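Local coordinates for ferric uptake regulation protein (Pseudomonas aeruginosa, PDB 1MZB) that probably acts as a dimeric, metal-responsive repressor of iron-acquisition genes, binding DNA through winged-helix domains, at residues A[67-72]-A[81-86]; A[3-8]-A[23-28]; A[39-44]-A[51-56]. All coordinates share one frame; numbering follows the deposited sequence.

In the fold
Interactions 2 and 3 lie in the N-terminal winged-helix domain and interaction 1 is its beta wing; along the chain they come in the order 2, 3, 1. Helix 18-28 touches both other contacts: L27 and D28 pack on V69 and L83 of interaction 1, with L83 CD1 3.2 Å from D28 OD1, while I23 and M26 reach A43, L44 and V56 of interaction 3. The centres of interactions 1 and 2 are about 12 Å apart, and those of 1 and 3 about 17 Å, without touching. Interaction 1 supplies a zinc ligand, E82, whereas the side chain of V40 in interaction 3 lies about 13 Å from a zinc ion. Interactions 1 and 2 also meet the second subunit.

Interaction 1 of 3, residues A[67-72]-A[81-86]; sequences GLVVRH and FELADS. With ZN (zinc ion), chain C.
V70 and E82 form the hydrogen-bonded pair of two antiparallel strands, 69-72 and 81-83. V70 N donates to E82 O at 2.9 Å, and E82 N returns a bond to V70 O at 3.1 Å. The ladder is prolonged past the strands by A84 N, which donates to L68 O. V69-L83 and R71-F81 are the flanking non-hydrogen-bonded pairs. G67, with its positive phi, closes the preceding helix in a Schellman motif and turns the chain into the first strand.

Side-chain packing centres on F81. V69 CG2 meets the edge of the F81 ring, 4.0 Å from F81 CD2, and the ring also packs against helix 53-66 at L60. R71, its chain extended, runs beside F81 in the same direction and brings NH1 to 3.5 Å from F81 CZ, which lies over one face of the guanidinium; guanidinium and ring planes are 70° apart. R71 NH1 also hydrogen-bonds Y57 OH. This two-stranded hairpin, following helix 53-66, is the wing of a winged-helix domain, the fold of Fur regulators.

The polar contacts gather around E82, on the same side of the hairpin as V70. Its CG lies between backbone N and carbonyl carbon (chi1 55°), and the chain extends from there to the metal. E82 OE1 binds zinc at 2.0 Å, in a site completed by H34, H91 and E102. The other carboxylate oxygen, E82 OE2, accepts a weak, bent hydrogen bond from H72 ND1 at 2.8 Å, with an N-H...O angle of 117°. H72 is thus probably a second-shell neighbour of the zinc; V70 CG1 lies over one face of its ring, toward the rim, and the ring stacks with F74.

Interaction 2 of 3, residues A[3-8]-A[23-28]; sequences MVENSE and ILQMLD
E5 and E8 of helix 4-11 meet L24, Q25 and D28 of helix 18-28 in a sparse side-chain contact between the first two helices of the chain, beside the dimer partner. The short axes stay 11.1 Å apart at 109°, and only 207 Å² is buried, so the helices touch through side chains rather than through closely packed backbones.

L24 provides the apolar part, and its CD2 methyl touches both glutamates. L24 CD2 lies 4.0 Å from both E5 CB and E5 CG, on the aliphatic part of the glutamate, and the L24 and E5 side chains run obliquely to each other. The same methyl, L24 CD2, comes within 3.5 Å of the carboxylate oxygen E8 OE1. L24 also packs on F63 of helix 53-66 and on L83 of the wing, linking helix 4-11 to the interior of the winged-helix domain. Helix 4-11 is an N-terminal addition to the three helices 18-28, 37-46 and 53-66 of that domain.

E5 bends at chi2 (85°), and its carboxylate comes to Q25. E5 OE2 is 3.6 Å from Q25 CG and 3.7 Å from Q25 NE2; the two side chains cross at about a right angle, with carboxylate and amide planes 68° apart.

Acidic groups crowd the same region. E5 OE2 and D28 OD2 are 4.4 Å apart, and E8 OE1 lies 4.8 Å from D28 OD2, an arrangement that could raise the proton affinity of these carboxylates. K110 of the second subunit probably offsets some of this charge: it forms a salt bridge with E8 OE2 and a long, weak ion pair with D28 OD1.

Interaction 3 of 3, residues A[39-44]-A[51-56]; sequences DVYKAL and VGLATV
Y41 and L53 bring the backbones of helix 37-46 and the start of helix 53-66 closest, with CA atoms 5.7 Å apart, while L44 and V51 follow at 7.2 Å; G52 is the N-cap residue of the second helix.

The Y41 ring lies against that helix start. Its CG is anti to the backbone N (chi1 169°), and L53 CB sits over one ring face in a CH-pi contact, 4.1 Å from the centroid and 17° off the ring normal. L53 CD1 lies at the base of the ring, 3.5 Å from Y41 CB. The two side chains cross at about a right angle. At the edge of the ring, near its plane, are V51 O, 3.5 Å from Y41 CD1, and the V56 CG2 methyl. The CD1-CE1 side of the Y41 ring packs against both the chain entering the helix and its first residue, L53.

V56 divides its two methyls between the neighbours. V56 CG1 meets V40 CG1 at 3.7 Å, whereas V56 CG2 meets L44 CD1 tip to tip at 3.8 Å and also lies near Y41 CA and CB. L44 CD1 is in addition 4.1 Å from V51 CB, bridging the residue before the N-cap and the first helical turn.

In the winged-helix fold this is the helix-turn-helix pair, with helix 53-66 as the probable DNA-recognition helix. Helix 18-28 packs beside both members, placing M26 on V40, A43 and L44, and I23 on L44 and V56; beyond its far end, helix 53-66 leads into strand 69-72 of the wing.

Interaction 1 of 3, residues A[67-72]-A[81-86]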
ATOM      1  N   GLY A  67       9.053 -15.373  -3.376  1.00 32.72           N
ATOM      2  CA  GLY A  67       8.444 -14.309  -2.611  1.00 34.67           C
ATOM      3  C   GLY A  67       8.498 -12.947  -3.285  1.00 31.19           C
ATOM      4  O   GLY A  67       8.056 -11.964  -2.699  1.00 33.39           O
ATOM      5  N   LEU A  68       9.035 -12.873  -4.491  1.00 30.20           N
ATOM      6  CA  LEU A  68       9.065 -11.591  -5.194  1.00 29.86           C
ATOM      7  C   LEU A  68       7.661 -11.249  -5.726  1.00 29.38           C
ATOM      8  O   LEU A  68       7.335 -10.080  -5.930  1.00 28.67           O
ATOM      9  CB  LEU A  68      10.026 -11.652  -6.366  1.00 31.08           C
ATOM     10  CG  LEU A  68      11.490 -11.651  -5.942  1.00 36.39           C
ATOM     11  CD1 LEU A  68      12.350 -11.794  -7.189  1.00 38.78           C
ATOM     12  CD2 LEU A  68      11.793 -10.339  -5.191  1.00 35.23           C
ATOM     13  N   VAL A  69       6.858 -12.269  -6.017  1.00 27.26           N
ATOM     14  CA  VAL A  69       5.484 -11.991  -6.491  1.00 27.82           C
ATOM     15  C   VAL A  69       4.520 -12.899  -5.753  1.00 29.23           C
ATOM     16  O   VAL A  69       4.941 -13.886  -5.148  1.00 26.93           O
ATOM     17  CB  VAL A  69       5.276 -12.200  -8.032  1.00 28.79           C
ATOM     18  CG1 VAL A  69       6.321 -11.430  -8.826  1.00 26.76           C
ATOM     19  CG2 VAL A  69       5.239 -13.649  -8.399  1.00 31.00           C
ATOM     20  N   VAL A  70       3.240 -12.532  -5.773  1.00 24.89           N
ATOM     21  CA  VAL A  70       2.203 -13.325  -5.141  1.00 29.26           C
ATOM     22  C   VAL A  70       1.312 -13.731  -6.310  1.00 30.50           C
ATOM     23  O   VAL A  70       1.107 -12.934  -7.220  1.00 30.63           O
ATOM     24  CB  VAL A  70       1.359 -12.481  -4.171  1.00 31.50           C
ATOM     25  CG1 VAL A  70       0.222 -13.322  -3.621  1.00 36.04           C
ATOM     26  CG2 VAL A  70       2.243 -11.968  -2.995  1.00 39.46           C
ATOM     27  N   ARG A  71       0.804 -14.951  -6.284  1.00 28.72           N
ATOM     28  CA  ARG A  71      -0.085 -15.432  -7.330  1.00 30.08           C
ATOM     29  C   ARG A  71      -1.476 -15.489  -6.708  1.00 31.19           C
ATOM     30  O   ARG A  71      -1.668 -15.976  -5.584  1.00 29.42           O
ATOM     31  CB  ARG A  71       0.384 -16.815  -7.796  1.00 30.97           C
ATOM     32  CG  ARG A  71      -0.568 -17.571  -8.709  1.00 32.64           C
ATOM     33  CD  ARG A  71      -0.124 -19.033  -8.810  1.00 34.45           C
ATOM     34  NE  ARG A  71      -0.738 -19.758  -9.910  1.00 40.84           N
ATOM     35  CZ  ARG A  71      -0.047 -20.362 -10.872  1.00 40.15           C
ATOM     36  NH1 ARG A  71       1.291 -20.323 -10.869  1.00 44.98           N
ATOM     37  NH2 ARG A  71      -0.690 -21.007 -11.831  1.00 44.80           N
ATOM     38  N   HIS A  72      -2.455 -14.995  -7.453  1.00 27.77           N
ATOM     39  CA  HIS A  72      -3.837 -14.957  -7.024  1.00 28.64           C
ATOM     40  C   HIS A  72      -4.691 -15.529  -8.168  1.00 26.09           C
ATOM     41  O   HIS A  72      -4.270 -15.519  -9.305  1.00 28.07           O
ATOM     42  CB  HIS A  72      -4.301 -13.503  -6.845  1.00 29.16           C
ATOM     43  CG  HIS A  72      -3.800 -12.831  -5.600  1.00 35.19           C
ATOM     44  ND1 HIS A  72      -2.942 -11.752  -5.641  1.00 38.68           N
ATOM     45  CD2 HIS A  72      -4.144 -12.989  -4.303  1.00 35.99           C
ATOM     46  CE1 HIS A  72      -2.785 -11.269  -4.422  1.00 37.57           C
ATOM     47  NE2 HIS A  72      -3.506 -11.997  -3.589  1.00 39.72           N
ATOM     48  N   PHE A  81      -0.396 -12.439 -11.434  1.00 26.73           N
ATOM     49  CA  PHE A  81       0.854 -12.356 -10.679  1.00 26.30           C
ATOM     50  C   PHE A  81       1.092 -10.882 -10.409  1.00 30.30           C
ATOM     51  O   PHE A  81       0.968 -10.079 -11.322  1.00 30.30           O
ATOM     52  CB  PHE A  81       2.015 -12.907 -11.504  1.00 29.29           C
ATOM     53  CG  PHE A  81       1.925 -14.385 -11.773  1.00 28.67           C
ATOM     54  CD1 PHE A  81       1.216 -14.875 -12.869  1.00 27.78           C
ATOM     55  CD2 PHE A  81       2.574 -15.300 -10.938  1.00 27.39           C
ATOM     56  CE1 PHE A  81       1.164 -16.284 -13.138  1.00 28.73           C
ATOM     57  CE2 PHE A  81       2.529 -16.686 -11.191  1.00 26.72           C
ATOM     58  CZ  PHE A  81       1.826 -17.181 -12.294  1.00 30.06           C
ATOM     59  N   GLU A  82       1.395 -10.518  -9.177  1.00 28.53           N
ATOM     60  CA  GLU A  82       1.645  -9.104  -8.888  1.00 30.34           C
ATOM     61  C   GLU A  82       2.799  -9.026  -7.916  1.00 31.69           C
ATOM     62  O   GLU A  82       3.067  -9.970  -7.208  1.00 28.29           O
ATOM     63  CB  GLU A  82       0.404  -8.418  -8.308  1.00 32.99           C
ATOM     64  CG  GLU A  82      -0.181  -9.083  -7.048  1.00 37.60           C
ATOM     65  CD  GLU A  82      -1.547  -8.494  -6.643  1.00 40.60           C
ATOM     66  OE1 GLU A  82      -1.609  -7.325  -6.222  1.00 42.54           O
ATOM     67  OE2 GLU A  82      -2.559  -9.212  -6.750  1.00 45.74           O
ATOM     68  N   LEU A  83       3.519  -7.922  -7.935  1.00 31.32           N
ATOM     69  CA  LEU A  83       4.628  -7.787  -7.022  1.00 34.22           C
ATOM     70  C   LEU A  83       4.165  -7.890  -5.572  1.00 38.20           C
ATOM     71  O   LEU A  83       3.008  -7.579  -5.224  1.00 38.36           O
ATOM     72  CB  LEU A  83       5.311  -6.447  -7.254  1.00 31.64           C
ATOM     73  CG  LEU A  83       5.939  -6.330  -8.632  1.00 31.73           C
ATOM     74  CD1 LEU A  83       6.405  -4.883  -8.824  1.00 36.05           C
ATOM     75  CD2 LEU A  83       7.130  -7.331  -8.766  1.00 33.12           C
ATOM     76  N   ALA A  84       5.083  -8.350  -4.730  1.00 40.65           N
ATOM     77  CA  ALA A  84       4.834  -8.496  -3.312  1.00 46.39           C
ATOM     78  C   ALA A  84       5.355  -7.216  -2.646  1.00 50.49           C
ATOM     79  O   ALA A  84       4.700  -6.665  -1.764  1.00 51.41           O
ATOM     80  CB  ALA A  84       5.581  -9.735  -2.767  1.00 45.42           C
ATOM     81  N   ASP A  85       6.512  -6.733  -3.120  1.00 54.23           N
ATOM     82  CA  ASP A  85       7.173  -5.527  -2.587  1.00 57.73           C
ATOM     83  C   ASP A  85       6.287  -4.287  -2.431  1.00 59.56           C
ATOM     84  O   ASP A  85       6.485  -3.492  -1.501  1.00 60.59           O
ATOM     85  CB  ASP A  85       8.426  -5.166  -3.429  1.00 59.36           C
ATOM     86  CG  ASP A  85       8.121  -4.991  -4.918  1.00 61.17           C
ATOM     87  OD1 ASP A  85       7.566  -5.929  -5.531  1.00 64.59           O
ATOM     88  OD2 ASP A  85       8.443  -3.925  -5.490  1.00 62.49           O
ATOM     89  N   SER A  86       5.314  -4.124  -3.328  1.00 60.68           N
ATOM     90  CA  SER A  86       4.407  -2.979  -3.295  1.00 61.78           C
ATOM     91  C   SER A  86       3.679  -2.892  -1.953  1.00 61.54           C
ATOM     92  O   SER A  86       3.624  -3.875  -1.203  1.00 62.22           O
ATOM     93  CB  SER A  86       3.378  -3.097  -4.429  1.00 62.80           C
ATOM     94  OG  SER A  86       2.574  -4.257  -4.262  1.00 62.97           O
TER
HETATM   95 ZN    ZN C 202      -3.510  -6.586  -6.241  1.00 31.30          ZN

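Interaction 2 of 3, residues A[3-8]-A[23-28]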
ATOM      1  N   MET A   3      22.406  -2.858  -9.856  1.00 54.86           N
ATOM      2  CA  MET A   3      21.043  -2.349 -10.166  1.00 52.28           C
ATOM      3  C   MET A   3      20.079  -2.813  -9.076  1.00 50.80           C
ATOM      4  O   MET A   3      20.375  -3.737  -8.318  1.00 48.59           O
ATOM      5  CB  MET A   3      20.595  -2.870 -11.530  1.00 55.24           C
ATOM      6  CG  MET A   3      19.654  -1.941 -12.281  1.00 60.17           C
ATOM      7  SD  MET A   3      19.352  -2.471 -14.001  1.00 67.76           S
ATOM      8  CE  MET A   3      20.455  -1.389 -14.939  1.00 65.51           C
ATOM      9  N   VAL A   4      18.925  -2.162  -8.985  1.00 47.58           N
ATOM     10  CA  VAL A   4      17.950  -2.523  -7.966  1.00 46.02           C
ATOM     11  C   VAL A   4      17.361  -3.888  -8.252  1.00 45.14           C
ATOM     12  O   VAL A   4      17.063  -4.640  -7.329  1.00 43.47           O
ATOM     13  CB  VAL A   4      16.813  -1.458  -7.878  1.00 45.16           C
ATOM     14  CG1 VAL A   4      15.626  -1.998  -7.076  1.00 41.81           C
ATOM     15  CG2 VAL A   4      17.350  -0.210  -7.224  1.00 44.86           C
ATOM     16  N   GLU A   5      17.183  -4.210  -9.530  1.00 44.97           N
ATOM     17  CA  GLU A   5      16.627  -5.509  -9.907  1.00 47.47           C
ATOM     18  C   GLU A   5      17.597  -6.614  -9.525  1.00 47.23           C
ATOM     19  O   GLU A   5      17.195  -7.677  -9.070  1.00 47.22           O
ATOM     20  CB  GLU A   5      16.355  -5.583 -11.416  1.00 49.53           C
ATOM     21  CG  GLU A   5      15.177  -4.746 -11.892  1.00 52.81           C
ATOM     22  CD  GLU A   5      15.552  -3.307 -12.158  1.00 56.46           C
ATOM     23  OE1 GLU A   5      16.447  -2.804 -11.454  1.00 59.32           O
ATOM     24  OE2 GLU A   5      14.952  -2.669 -13.059  1.00 57.82           O
ATOM     25  N   ASN A   6      18.887  -6.359  -9.717  1.00 47.39           N
ATOM     26  CA  ASN A   6      19.894  -7.357  -9.374  1.00 48.03           C
ATOM     27  C   ASN A   6      19.844  -7.685  -7.893  1.00 46.10           C
ATOM     28  O   ASN A   6      19.894  -8.846  -7.518  1.00 46.09           O
ATOM     29  CB  ASN A   6      21.286  -6.852  -9.749  1.00 49.75           C
ATOM     30  CG  ASN A   6      21.499  -6.808 -11.249  1.00 51.98           C
ATOM     31  OD1 ASN A   6      20.541  -6.849 -12.034  1.00 55.57           O
ATOM     32  ND2 ASN A   6      22.760  -6.710 -11.660  1.00 51.70           N
ATOM     33  N   SER A   7      19.733  -6.658  -7.055  1.00 45.18           N
ATOM     34  CA  SER A   7      19.678  -6.873  -5.619  1.00 44.71           C
ATOM     35  C   SER A   7      18.436  -7.666  -5.258  1.00 44.51           C
ATOM     36  O   SER A   7      18.497  -8.591  -4.455  1.00 43.16           O
ATOM     37  CB  SER A   7      19.681  -5.542  -4.857  1.00 48.01           C
ATOM     38  OG  SER A   7      20.816  -4.770  -5.215  1.00 52.00           O
ATOM     39  N   GLU A   8      17.305  -7.324  -5.872  1.00 43.37           N
ATOM     40  CA  GLU A   8      16.074  -8.042  -5.568  1.00 43.82           C
ATOM     41  C   GLU A   8      16.199  -9.516  -5.883  1.00 42.14           C
ATOM     42  O   GLU A   8      15.780 -10.364  -5.098  1.00 43.37           O
ATOM     43  CB  GLU A   8      14.915  -7.440  -6.353  1.00 45.19           C
ATOM     44  CG  GLU A   8      14.587  -6.038  -5.912  1.00 49.84           C
ATOM     45  CD  GLU A   8      13.367  -5.502  -6.619  1.00 51.65           C
ATOM     46  OE1 GLU A   8      13.432  -5.360  -7.853  1.00 52.62           O
ATOM     47  OE2 GLU A   8      12.352  -5.240  -5.939  1.00 54.65           O
ATOM     48  N   ILE A  23      11.473  -9.637 -17.169  1.00 33.87           N
ATOM     49  CA  ILE A  23      10.138  -9.904 -16.623  1.00 32.52           C
ATOM     50  C   ILE A  23       9.866  -9.061 -15.372  1.00 32.78           C
ATOM     51  O   ILE A  23       8.775  -8.502 -15.195  1.00 31.31           O
ATOM     52  CB  ILE A  23       9.988 -11.418 -16.367  1.00 32.88           C
ATOM     53  CG1 ILE A  23      10.005 -12.129 -17.730  1.00 33.83           C
ATOM     54  CG2 ILE A  23       8.701 -11.692 -15.555  1.00 31.45           C
ATOM     55  CD1 ILE A  23      10.140 -13.641 -17.690  1.00 33.40           C
ATOM     56  N   LEU A  24      10.863  -8.936 -14.507  1.00 32.35           N
ATOM     57  CA  LEU A  24      10.695  -8.110 -13.334  1.00 32.63           C
ATOM     58  C   LEU A  24      10.447  -6.638 -13.741  1.00 31.83           C
ATOM     59  O   LEU A  24       9.678  -5.929 -13.100  1.00 31.02           O
ATOM     60  CB  LEU A  24      11.936  -8.224 -12.446  1.00 35.38           C
ATOM     61  CG  LEU A  24      11.799  -7.649 -11.038  1.00 38.71           C
ATOM     62  CD1 LEU A  24      10.719  -8.399 -10.274  1.00 36.87           C
ATOM     63  CD2 LEU A  24      13.152  -7.766 -10.310  1.00 40.61           C
ATOM     64  N   GLN A  25      11.077  -6.181 -14.821  1.00 33.51           N
ATOM     65  CA  GLN A  25      10.891  -4.801 -15.267  1.00 35.03           C
ATOM     66  C   GLN A  25       9.490  -4.642 -15.824  1.00 35.42           C
ATOM     67  O   GLN A  25       8.846  -3.606 -15.627  1.00 33.40           O
ATOM     68  CB  GLN A  25      11.934  -4.427 -16.337  1.00 35.81           C
ATOM     69  CG  GLN A  25      13.345  -4.292 -15.786  1.00 42.57           C
ATOM     70  CD  GLN A  25      14.388  -4.150 -16.889  1.00 47.30           C
ATOM     71  OE1 GLN A  25      14.139  -4.510 -18.040  1.00 48.26           O
ATOM     72  NE2 GLN A  25      15.575  -3.646 -16.530  1.00 47.80           N
ATOM     73  N   MET A  26       9.008  -5.678 -16.513  1.00 35.96           N
ATOM     74  CA  MET A  26       7.661  -5.621 -17.046  1.00 36.36           C
ATOM     75  C   MET A  26       6.667  -5.533 -15.890  1.00 35.06           C
ATOM     76  O   MET A  26       5.696  -4.771 -15.950  1.00 35.10           O
ATOM     77  CB  MET A  26       7.357  -6.853 -17.893  1.00 37.39           C
ATOM     78  CG  MET A  26       6.026  -6.739 -18.601  1.00 44.31           C
ATOM     79  SD  MET A  26       5.964  -5.168 -19.512  1.00 50.72           S
ATOM     80  CE  MET A  26       7.315  -5.419 -20.683  1.00 48.87           C
ATOM     81  N   LEU A  27       6.894  -6.314 -14.839  1.00 34.39           N
ATOM     82  CA  LEU A  27       5.999  -6.285 -13.691  1.00 35.14           C
ATOM     83  C   LEU A  27       6.013  -4.922 -13.027  1.00 36.28           C
ATOM     84  O   LEU A  27       4.970  -4.425 -12.580  1.00 36.05           O
ATOM     85  CB  LEU A  27       6.424  -7.325 -12.655  1.00 33.33           C
ATOM     86  CG  LEU A  27       6.113  -8.766 -13.040  1.00 34.13           C
ATOM     87  CD1 LEU A  27       6.648  -9.708 -11.962  1.00 36.58           C
ATOM     88  CD2 LEU A  27       4.602  -8.919 -13.221  1.00 34.88           C
ATOM     89  N   ASP A  28       7.199  -4.329 -12.949  1.00 37.95           N
ATOM     90  CA  ASP A  28       7.331  -3.016 -12.308  1.00 41.44           C
ATOM     91  C   ASP A  28       6.470  -1.941 -12.969  1.00 44.80           C
ATOM     92  O   ASP A  28       5.818  -1.160 -12.275  1.00 46.23           O
ATOM     93  CB  ASP A  28       8.793  -2.577 -12.298  1.00 39.55           C
ATOM     94  CG  ASP A  28       9.629  -3.368 -11.309  1.00 40.89           C
ATOM     95  OD1 ASP A  28       9.041  -4.011 -10.410  1.00 38.51           O
ATOM     96  OD2 ASP A  28      10.872  -3.349 -11.427  1.00 41.09           O
TER

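Interaction 3 of 3, residues A[39-44]-A[51-56]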
ATOM      1  N   ASP A  39      -0.494 -11.811 -20.307  1.00 28.53           N
ATOM      2  CA  ASP A  39      -0.387 -10.347 -20.339  1.00 28.43           C
ATOM      3  C   ASP A  39       1.087  -9.963 -20.326  1.00 28.57           C
ATOM      4  O   ASP A  39       1.503  -9.060 -21.060  1.00 27.70           O
ATOM      5  CB  ASP A  39      -1.064  -9.684 -19.133  1.00 29.19           C
ATOM      6  CG  ASP A  39      -2.594  -9.826 -19.129  1.00 32.89           C
ATOM      7  OD1 ASP A  39      -3.221  -9.850 -20.222  1.00 31.25           O
ATOM      8  OD2 ASP A  39      -3.169  -9.892 -18.013  1.00 31.71           O
ATOM      9  N   VAL A  40       1.880 -10.623 -19.480  1.00 28.70           N
ATOM     10  CA  VAL A  40       3.313 -10.308 -19.431  1.00 28.45           C
ATOM     11  C   VAL A  40       3.952 -10.634 -20.783  1.00 29.69           C
ATOM     12  O   VAL A  40       4.679  -9.796 -21.379  1.00 26.91           O
ATOM     13  CB  VAL A  40       4.022 -11.082 -18.275  1.00 29.01           C
ATOM     14  CG1 VAL A  40       5.523 -10.813 -18.292  1.00 30.93           C
ATOM     15  CG2 VAL A  40       3.453 -10.663 -16.927  1.00 29.64           C
ATOM     16  N   TYR A  41       3.695 -11.840 -21.280  1.00 27.98           N
ATOM     17  CA  TYR A  41       4.216 -12.283 -22.590  1.00 28.89           C
ATOM     18  C   TYR A  41       3.848 -11.319 -23.731  1.00 29.37           C
ATOM     19  O   TYR A  41       4.722 -10.907 -24.551  1.00 29.93           O
ATOM     20  CB  TYR A  41       3.665 -13.700 -22.890  1.00 25.95           C
ATOM     21  CG  TYR A  41       3.900 -14.174 -24.296  1.00 31.62           C
ATOM     22  CD1 TYR A  41       5.158 -14.595 -24.706  1.00 27.20           C
ATOM     23  CD2 TYR A  41       2.853 -14.194 -25.222  1.00 31.32           C
ATOM     24  CE1 TYR A  41       5.372 -15.043 -26.029  1.00 30.54           C
ATOM     25  CE2 TYR A  41       3.056 -14.629 -26.533  1.00 32.96           C
ATOM     26  CZ  TYR A  41       4.312 -15.047 -26.927  1.00 32.40           C
ATOM     27  OH  TYR A  41       4.498 -15.427 -28.239  1.00 32.95           O
ATOM     28  N   LYS A  42       2.581 -10.924 -23.784  1.00 28.39           N
ATOM     29  CA  LYS A  42       2.115 -10.008 -24.824  1.00 33.43           C
ATOM     30  C   LYS A  42       2.816  -8.659 -24.704  1.00 34.65           C
ATOM     31  O   LYS A  42       3.218  -8.074 -25.726  1.00 35.60           O
ATOM     32  CB  LYS A  42       0.609  -9.803 -24.744  1.00 34.95           C
ATOM     33  CG  LYS A  42      -0.189 -11.007 -25.259  1.00 45.67           C
ATOM     34  CD  LYS A  42      -1.657 -10.883 -24.870  1.00 51.28           C
ATOM     35  CE  LYS A  42      -2.464 -12.098 -25.314  1.00 54.00           C
ATOM     36  NZ  LYS A  42      -3.882 -11.998 -24.862  1.00 58.25           N
ATOM     37  N   ALA A  43       2.946  -8.158 -23.476  1.00 34.63           N
ATOM     38  CA  ALA A  43       3.642  -6.869 -23.264  1.00 37.49           C
ATOM     39  C   ALA A  43       5.075  -6.995 -23.753  1.00 38.82           C
ATOM     40  O   ALA A  43       5.601  -6.093 -24.419  1.00 41.47           O
ATOM     41  CB  ALA A  43       3.634  -6.494 -21.800  1.00 35.59           C
ATOM     42  N   LEU A  44       5.722  -8.105 -23.425  1.00 38.55           N
ATOM     43  CA  LEU A  44       7.090  -8.333 -23.869  1.00 40.91           C
ATOM     44  C   LEU A  44       7.192  -8.429 -25.382  1.00 42.91           C
ATOM     45  O   LEU A  44       8.139  -7.902 -25.978  1.00 43.20           O
ATOM     46  CB  LEU A  44       7.655  -9.599 -23.241  1.00 39.90           C
ATOM     47  CG  LEU A  44       8.049  -9.481 -21.768  1.00 40.97           C
ATOM     48  CD1 LEU A  44       8.402 -10.850 -21.233  1.00 40.56           C
ATOM     49  CD2 LEU A  44       9.217  -8.499 -21.635  1.00 41.85           C
ATOM     50  N   VAL A  51      11.204 -13.447 -25.431  1.00 45.47           N
ATOM     51  CA  VAL A  51      11.001 -14.388 -24.334  1.00 41.09           C
ATOM     52  C   VAL A  51       9.724 -15.176 -24.635  1.00 38.80           C
ATOM     53  O   VAL A  51       8.660 -14.579 -24.785  1.00 38.01           O
ATOM     54  CB  VAL A  51      10.823 -13.649 -22.988  1.00 40.93           C
ATOM     55  CG1 VAL A  51      10.828 -14.650 -21.847  1.00 40.51           C
ATOM     56  CG2 VAL A  51      11.932 -12.603 -22.810  1.00 41.77           C
ATOM     57  N   GLY A  52       9.842 -16.496 -24.736  1.00 36.67           N
ATOM     58  CA  GLY A  52       8.677 -17.311 -25.047  1.00 32.82           C
ATOM     59  C   GLY A  52       7.727 -17.391 -23.866  1.00 31.46           C
ATOM     60  O   GLY A  52       8.130 -17.166 -22.722  1.00 28.49           O
ATOM     61  N   LEU A  53       6.468 -17.737 -24.146  1.00 29.63           N
ATOM     62  CA  LEU A  53       5.438 -17.836 -23.096  1.00 30.25           C
ATOM     63  C   LEU A  53       5.786 -18.797 -21.961  1.00 28.88           C
ATOM     64  O   LEU A  53       5.559 -18.477 -20.785  1.00 30.23           O
ATOM     65  CB  LEU A  53       4.090 -18.230 -23.734  1.00 28.00           C
ATOM     66  CG  LEU A  53       2.859 -18.311 -22.816  1.00 27.18           C
ATOM     67  CD1 LEU A  53       2.689 -16.949 -22.090  1.00 24.65           C
ATOM     68  CD2 LEU A  53       1.619 -18.640 -23.655  1.00 25.62           C
ATOM     69  N   ALA A  54       6.275 -19.992 -22.303  1.00 29.39           N
ATOM     70  CA  ALA A  54       6.653 -20.984 -21.301  1.00 30.17           C
ATOM     71  C   ALA A  54       7.731 -20.424 -20.401  1.00 30.27           C
ATOM     72  O   ALA A  54       7.748 -20.674 -19.199  1.00 29.13           O
ATOM     73  CB  ALA A  54       7.144 -22.284 -21.973  1.00 32.42           C
ATOM     74  N   THR A  55       8.640 -19.643 -20.974  1.00 29.76           N
ATOM     75  CA  THR A  55       9.679 -19.069 -20.131  1.00 30.74           C
ATOM     76  C   THR A  55       9.057 -18.005 -19.198  1.00 28.11           C
ATOM     77  O   THR A  55       9.431 -17.898 -18.042  1.00 29.81           O
ATOM     78  CB  THR A  55      10.768 -18.417 -20.994  1.00 32.71           C
ATOM     79  OG1 THR A  55      11.424 -19.453 -21.737  1.00 34.94           O
ATOM     80  CG2 THR A  55      11.798 -17.645 -20.109  1.00 34.69           C
ATOM     81  N   VAL A  56       8.111 -17.232 -19.707  1.00 26.53           N
ATOM     82  CA  VAL A  56       7.470 -16.202 -18.889  1.00 26.59           C
ATOM     83  C   VAL A  56       6.780 -16.881 -17.721  1.00 27.36           C
ATOM     84  O   VAL A  56       6.924 -16.469 -16.574  1.00 26.16           O
ATOM     85  CB  VAL A  56       6.413 -15.370 -19.697  1.00 27.23           C
ATOM     86  CG1 VAL A  56       5.572 -14.526 -18.713  1.00 26.90           C
ATOM     87  CG2 VAL A  56       7.141 -14.425 -20.760  1.00 26.89           C
TER